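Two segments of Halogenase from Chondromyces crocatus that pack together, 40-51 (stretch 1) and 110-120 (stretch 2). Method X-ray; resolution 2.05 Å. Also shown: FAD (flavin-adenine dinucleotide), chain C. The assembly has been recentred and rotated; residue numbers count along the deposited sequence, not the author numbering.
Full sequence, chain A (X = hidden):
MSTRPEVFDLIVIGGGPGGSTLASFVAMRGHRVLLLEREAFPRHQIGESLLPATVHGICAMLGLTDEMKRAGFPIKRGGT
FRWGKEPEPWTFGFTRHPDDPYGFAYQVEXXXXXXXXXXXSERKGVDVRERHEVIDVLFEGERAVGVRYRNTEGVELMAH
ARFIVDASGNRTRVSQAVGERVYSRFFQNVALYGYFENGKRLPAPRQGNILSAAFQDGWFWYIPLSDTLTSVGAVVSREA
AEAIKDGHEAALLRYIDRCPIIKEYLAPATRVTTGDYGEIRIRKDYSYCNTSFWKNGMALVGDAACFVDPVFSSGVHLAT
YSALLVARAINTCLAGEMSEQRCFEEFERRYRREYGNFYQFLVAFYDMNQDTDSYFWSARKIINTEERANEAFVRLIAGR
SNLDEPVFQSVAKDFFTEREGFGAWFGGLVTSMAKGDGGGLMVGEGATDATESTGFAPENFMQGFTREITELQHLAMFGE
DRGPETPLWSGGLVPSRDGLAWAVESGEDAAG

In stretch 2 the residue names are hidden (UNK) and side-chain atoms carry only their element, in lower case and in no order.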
# COMPACT_ATOMS: atom_id res chain seq x y z
N ALA A 40 -11.94 17.58 3.87
CA ALA A 40 -11.28 18.83 3.51
C ALA A 40 -9.79 18.65 3.78
O ALA A 40 -9.38 18.27 4.88
CB ALA A 40 -11.86 20.00 4.32
N PHE A 41 -8.98 18.90 2.75
CA PHE A 41 -7.53 18.78 2.88
C PHE A 41 -6.94 20.01 3.57
O PHE A 41 -7.53 21.10 3.50
CB PHE A 41 -6.89 18.54 1.51
CG PHE A 41 -6.94 17.10 1.06
CD1 PHE A 41 -7.90 16.22 1.56
CD2 PHE A 41 -6.04 16.63 0.12
CE1 PHE A 41 -7.94 14.89 1.14
CE2 PHE A 41 -6.07 15.30 -0.30
CZ PHE A 41 -7.03 14.43 0.21
N PRO A 42 -5.80 19.84 4.26
CA PRO A 42 -5.07 18.58 4.46
C PRO A 42 -5.69 17.72 5.57
O PRO A 42 -6.30 18.25 6.50
CB PRO A 42 -3.67 19.05 4.87
CG PRO A 42 -3.90 20.35 5.56
CD PRO A 42 -5.11 20.98 4.91
N ARG A 43 -5.54 16.39 5.44
CA ARG A 43 -6.08 15.45 6.44
C ARG A 43 -5.12 14.29 6.72
O ARG A 43 -4.39 13.85 5.82
CB ARG A 43 -7.45 14.92 5.99
CG ARG A 43 -7.47 14.18 4.63
CD ARG A 43 -7.38 12.64 4.78
NE ARG A 43 -7.24 11.97 3.48
CZ ARG A 43 -6.08 11.79 2.86
NH1 ARG A 43 -4.94 12.23 3.42
NH2 ARG A 43 -6.04 11.19 1.67
N HIS A 44 -5.12 13.80 7.95
CA HIS A 44 -4.25 12.69 8.35
C HIS A 44 -4.64 11.39 7.68
O HIS A 44 -5.81 11.04 7.60
CB HIS A 44 -4.26 12.47 9.86
CG HIS A 44 -3.48 11.26 10.29
ND1 HIS A 44 -4.06 10.02 10.47
CD2 HIS A 44 -2.17 11.09 10.56
CE1 HIS A 44 -3.14 9.15 10.83
NE2 HIS A 44 -1.98 9.78 10.90
N GLN A 45 -3.62 10.67 7.21
CA GLN A 45 -3.77 9.29 6.76
C GLN A 45 -2.45 8.55 7.05
O GLN A 45 -1.37 9.14 7.00
CB GLN A 45 -4.17 9.28 5.26
CG GLN A 45 -4.24 7.93 4.53
CD GLN A 45 -5.12 6.86 5.17
OE1 GLN A 45 -5.24 6.76 6.38
NE2 GLN A 45 -5.69 6.02 4.33
N ILE A 46 -2.55 7.27 7.40
CA ILE A 46 -1.37 6.41 7.59
C ILE A 46 -0.81 6.02 6.21
O ILE A 46 -1.54 6.02 5.24
CB ILE A 46 -1.70 5.15 8.45
CG1 ILE A 46 -0.42 4.42 8.91
CG2 ILE A 46 -2.63 4.19 7.69
CD1 ILE A 46 0.50 5.27 9.81
N GLY A 47 0.48 5.70 6.13
CA GLY A 47 1.10 5.32 4.87
C GLY A 47 2.18 6.30 4.44
O GLY A 47 2.07 6.93 3.39
N GLU A 48 3.24 6.37 5.24
CA GLU A 48 4.21 7.48 5.24
C GLU A 48 5.53 7.18 4.53
O GLU A 48 6.17 8.08 3.97
CB GLU A 48 4.45 7.91 6.68
CG GLU A 48 3.19 8.50 7.34
CD GLU A 48 3.05 8.17 8.81
OE1 GLU A 48 2.35 8.93 9.52
OE2 GLU A 48 3.59 7.14 9.26
N SER A 49 5.93 5.92 4.52
CA SER A 49 7.21 5.52 3.93
C SER A 49 7.06 5.17 2.44
O SER A 49 6.31 4.26 2.08
CB SER A 49 7.82 4.36 4.72
OG SER A 49 9.22 4.28 4.51
N LEU A 50 7.79 5.89 1.60
CA LEU A 50 7.62 5.78 0.15
C LEU A 50 8.76 5.03 -0.54
O LEU A 50 9.81 4.77 0.05
CB LEU A 50 7.45 7.17 -0.47
CG LEU A 50 6.33 8.11 0.01
CD1 LEU A 50 6.31 9.34 -0.87
CD2 LEU A 50 4.95 7.41 0.00
N LEU A 51 8.53 4.69 -1.81
CA LEU A 51 9.46 3.97 -2.66
C LEU A 51 9.95 4.87 -3.80
O LEU A 51 9.27 5.84 -4.16
CB LEU A 51 8.80 2.70 -3.24
CG LEU A 51 8.21 1.67 -2.26
CD1 LEU A 51 7.80 0.39 -2.97
CD2 LEU A 51 9.17 1.35 -1.09
N UNK A 110 1.55 12.39 5.45
CA UNK A 110 0.56 12.12 4.41
C UNK A 110 -0.40 13.29 4.20
O UNK A 110 -0.78 13.59 3.06
c UNK A 110 -0.72 10.17 3.52
c UNK A 110 -0.21 10.86 4.73
n UNK A 110 -1.57 7.06 0.94
c UNK A 110 -1.31 8.10 1.70
n UNK A 110 -0.04 8.47 1.88
n UNK A 110 -2.32 8.78 2.23
c UNK A 110 0.41 9.60 2.69
N UNK A 111 -0.77 13.95 5.29
CA UNK A 111 -1.57 15.18 5.24
C UNK A 111 -1.00 16.15 4.21
O UNK A 111 -1.72 16.56 3.28
c UNK A 111 -1.65 15.83 6.63
N UNK A 112 0.29 16.47 4.35
CA UNK A 112 0.99 17.41 3.47
C UNK A 112 1.23 16.83 2.09
O UNK A 112 1.21 17.55 1.10
n UNK A 112 4.54 19.33 4.87
c UNK A 112 2.45 18.16 5.49
c UNK A 112 3.92 18.43 5.84
n UNK A 112 6.69 18.49 5.10
c UNK A 112 2.37 17.78 4.02
c UNK A 112 5.83 19.34 4.54
n UNK A 112 6.28 20.22 3.65
N UNK A 113 1.53 15.54 2.05
CA UNK A 113 1.85 14.88 0.79
C UNK A 113 0.63 14.74 -0.11
O UNK A 113 0.69 15.06 -1.30
c UNK A 113 3.99 13.19 -0.92
c UNK A 113 2.54 10.97 -1.74
c UNK A 113 3.64 11.40 -2.49
c UNK A 113 2.17 11.66 -0.59
c UNK A 113 2.50 13.52 1.06
c UNK A 113 2.89 12.78 -0.17
c UNK A 113 4.36 12.50 -2.07
N UNK A 114 -0.48 14.26 0.45
CA UNK A 114 -1.73 14.12 -0.31
C UNK A 114 -2.21 15.50 -0.76
O UNK A 114 -2.56 15.67 -1.92
c UNK A 114 -2.82 13.44 0.53
o UNK A 114 -1.45 11.48 0.43
c UNK A 114 -2.51 11.97 0.84
o UNK A 114 -3.34 11.31 1.50
N UNK A 115 -2.21 16.47 0.16
CA UNK A 115 -2.60 17.87 -0.15
C UNK A 115 -1.76 18.41 -1.30
O UNK A 115 -2.29 18.91 -2.29
o UNK A 115 -2.38 21.14 1.26
c UNK A 115 -2.45 18.76 1.09
o UNK A 115 -4.18 20.26 0.36
c UNK A 115 -3.05 20.15 0.89
N UNK A 116 -0.44 18.27 -1.18
CA UNK A 116 0.48 18.62 -2.25
C UNK A 116 0.06 17.98 -3.58
O UNK A 116 -0.00 18.65 -4.61
s UNK A 116 4.64 18.09 -2.37
c UNK A 116 1.91 18.22 -1.85
c UNK A 116 2.94 18.33 -2.95
c UNK A 116 5.34 17.56 -3.93
N UNK A 117 -0.26 16.68 -3.54
CA UNK A 117 -0.71 15.95 -4.72
C UNK A 117 -2.04 16.43 -5.29
O UNK A 117 -2.23 16.44 -6.51
c UNK A 117 0.46 13.59 -4.22
c UNK A 117 0.09 12.17 -3.79
c UNK A 117 -0.80 14.44 -4.43
c UNK A 117 1.35 13.55 -5.45
N UNK A 118 -2.98 16.77 -4.41
CA UNK A 118 -4.33 17.16 -4.85
C UNK A 118 -4.31 18.56 -5.47
O UNK A 118 -4.99 18.82 -6.46
c UNK A 118 -6.86 17.06 -4.13
c UNK A 118 -7.75 17.02 -2.92
c UNK A 118 -5.36 17.08 -3.72
c UNK A 118 -7.22 15.89 -5.06
N UNK A 119 -3.51 19.45 -4.88
CA UNK A 119 -3.27 20.78 -5.44
C UNK A 119 -2.70 20.69 -6.86
O UNK A 119 -3.08 21.47 -7.74
n UNK A 119 -6.27 20.68 -1.24
c UNK A 119 -2.33 21.57 -4.52
n UNK A 119 -5.29 21.49 -3.17
c UNK A 119 -3.03 22.47 -3.49
c UNK A 119 -3.98 21.73 -2.55
n UNK A 119 -7.49 20.80 -3.17
c UNK A 119 -6.34 20.99 -2.53
N UNK A 120 -1.80 19.72 -7.08
CA UNK A 120 -1.20 19.50 -8.40
C UNK A 120 -2.22 19.03 -9.42
O UNK A 120 -2.09 19.32 -10.61
c UNK A 120 -0.05 18.48 -8.31
c UNK A 120 0.69 18.30 -9.63
n UNK A 120 0.82 17.05 -10.08
o UNK A 120 1.17 19.26 -10.23
PA FAD C . -6.43 6.56 0.59
O1A FAD C . -5.06 7.13 0.89
O2A FAD C . -7.08 5.86 1.73
O5B FAD C . -7.37 7.79 0.13
C5B FAD C . -8.71 7.58 -0.28
C4B FAD C . -9.48 8.90 -0.18
O4B FAD C . -10.85 8.71 -0.48
C3B FAD C . -9.42 9.48 1.23
O3B FAD C . -8.92 10.79 1.13
C2B FAD C . -10.85 9.49 1.72
O2B FAD C . -11.11 10.67 2.42
C1B FAD C . -11.64 9.44 0.42
N9A FAD C . -12.97 8.80 0.51
C8A FAD C . -13.35 7.70 1.25
N7A FAD C . -14.66 7.47 0.99
C5A FAD C . -15.11 8.38 0.10
C6A FAD C . -16.36 8.62 -0.50
N6A FAD C . -17.45 7.94 -0.14
N1A FAD C . -16.48 9.66 -1.39
C2A FAD C . -15.42 10.49 -1.67
N3A FAD C . -14.21 10.25 -1.06
C4A FAD C . -14.05 9.22 -0.20
N1 FAD C . 1.87 2.59 2.40
C2 FAD C . 3.10 3.08 2.07
O2 FAD C . 3.31 3.39 0.90
N3 FAD C . 4.07 3.21 3.05
C4 FAD C . 3.80 2.86 4.37
O4 FAD C . 4.65 2.99 5.25
C4X FAD C . 2.55 2.34 4.70
N5 FAD C . 2.25 1.98 5.99
C5X FAD C . 0.99 1.47 6.29
C6 FAD C . 0.68 1.09 7.60
C7 FAD C . -0.60 0.58 7.89
C7M FAD C . -0.85 -0.03 9.24
C8 FAD C . -1.56 0.45 6.88
C8M FAD C . -2.86 -0.29 7.10
C9 FAD C . -1.23 0.84 5.58
C9A FAD C . 0.03 1.35 5.28
N10 FAD C . 0.32 1.74 3.98
C10 FAD C . 1.58 2.22 3.69
C1' FAD C . -0.75 1.71 2.91
C2' FAD C . -1.33 3.09 2.56
O2' FAD C . -2.01 3.57 3.70
C3' FAD C . -2.32 2.99 1.39
O3' FAD C . -1.91 2.00 0.47
C4' FAD C . -2.49 4.27 0.58
O4' FAD C . -2.98 5.29 1.42
C5' FAD C . -3.48 4.02 -0.56
O5' FAD C . -3.89 5.25 -1.10
P FAD C . -5.33 5.41 -1.80
O1P FAD C . -5.29 6.61 -2.72
O2P FAD C . -5.68 4.18 -2.58
O3P FAD C . -6.37 5.51 -0.60
O HOH W 1 -4.34 15.67 2.82
O HOH W 2 0.83 10.81 7.78

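Position 110 carries three carbons, a nitrogen, then a carbon bearing two more nitrogens, the guanidinium pattern of arginine: Arg110. Its CB lies 3.1 Å from Gln45 O, and its guanidinium has Ile46 O over one face. NE sits 3.0 Å from Gly47 O, but the angle is too poor for a hydrogen bond. NH2 reaches FAD O4' at 2.3 Å, a very short hydrogen bond.

Position 111 has a single side-chain carbon, 4.2 Å from Pro42 CB, so it is Ala111. Its CA lies 3.2 Å from Arg43 O in a CA-H...O contact (138° at the hydrogen).

Position 112 repeats the guanidinium pattern, giving Arg112, but it points away and makes no contact with stretch 1.

Position 113 shows one carbon and a six-carbon ring with no further atom, hence Phe113. Leu50 CD1 lies over one face, 4.1 Å from the ring centroid and 27° off the normal, a CH-pi contact.

Position 114 has two carbons, the second carrying two oxygens. One oxygen receives both Arg43 NH1 and Arg43 NH2 at 2.7 Å, as a carboxylate would: Asp114. The same OD2 lies 2.8 Å from Arg110 NH1 in a salt bridge within the helix.

Position 115 has the same atoms and is read as Asp115; its OD1 approaches Phe41 CB at 3.4 Å.

Position 116 is an unbranched run of two carbons, a sulfur and a carbon, therefore Met116, directed away from stretch 1.

Positions 117 and 118 each have four carbons forked at the second, the leucine skeleton. Leu117 stays out of contact, whereas Leu118 places CD2 over one face of the Phe41 ring, 3.9 Å from its centroid.

Position 119 again ends in a carbon with two nitrogens after three carbons and a nitrogen: Arg119. NH1 lies 3.5 Å from Phe41 CB and forms a salt bridge with Asp115 OD1 at 2.7 Å.

Position 120 has two carbons, the second bearing one oxygen and one nitrogen, so it is Asn120, beyond reach of stretch 1.

The contact joins an extended loop to a helix, burying 633 Å². Asp114 offsets the like charges of Arg43 NH2 and Arg110 NH1, 4.5 Å apart, by bridging to both residues. Arg43 NH2 also donates to FAD O3B at 3.0 Å, so the paired charges adjoin the cofactor. Water 1 accepts from Arg43 N (3.0 Å) and donates to Ala111 O (2.8 Å), linking the backbones, while Phe41 with Leu118 and Leu50 with Phe113 supply apolar packing.

Stretch 2 (110-120) RARFDDMLLRN
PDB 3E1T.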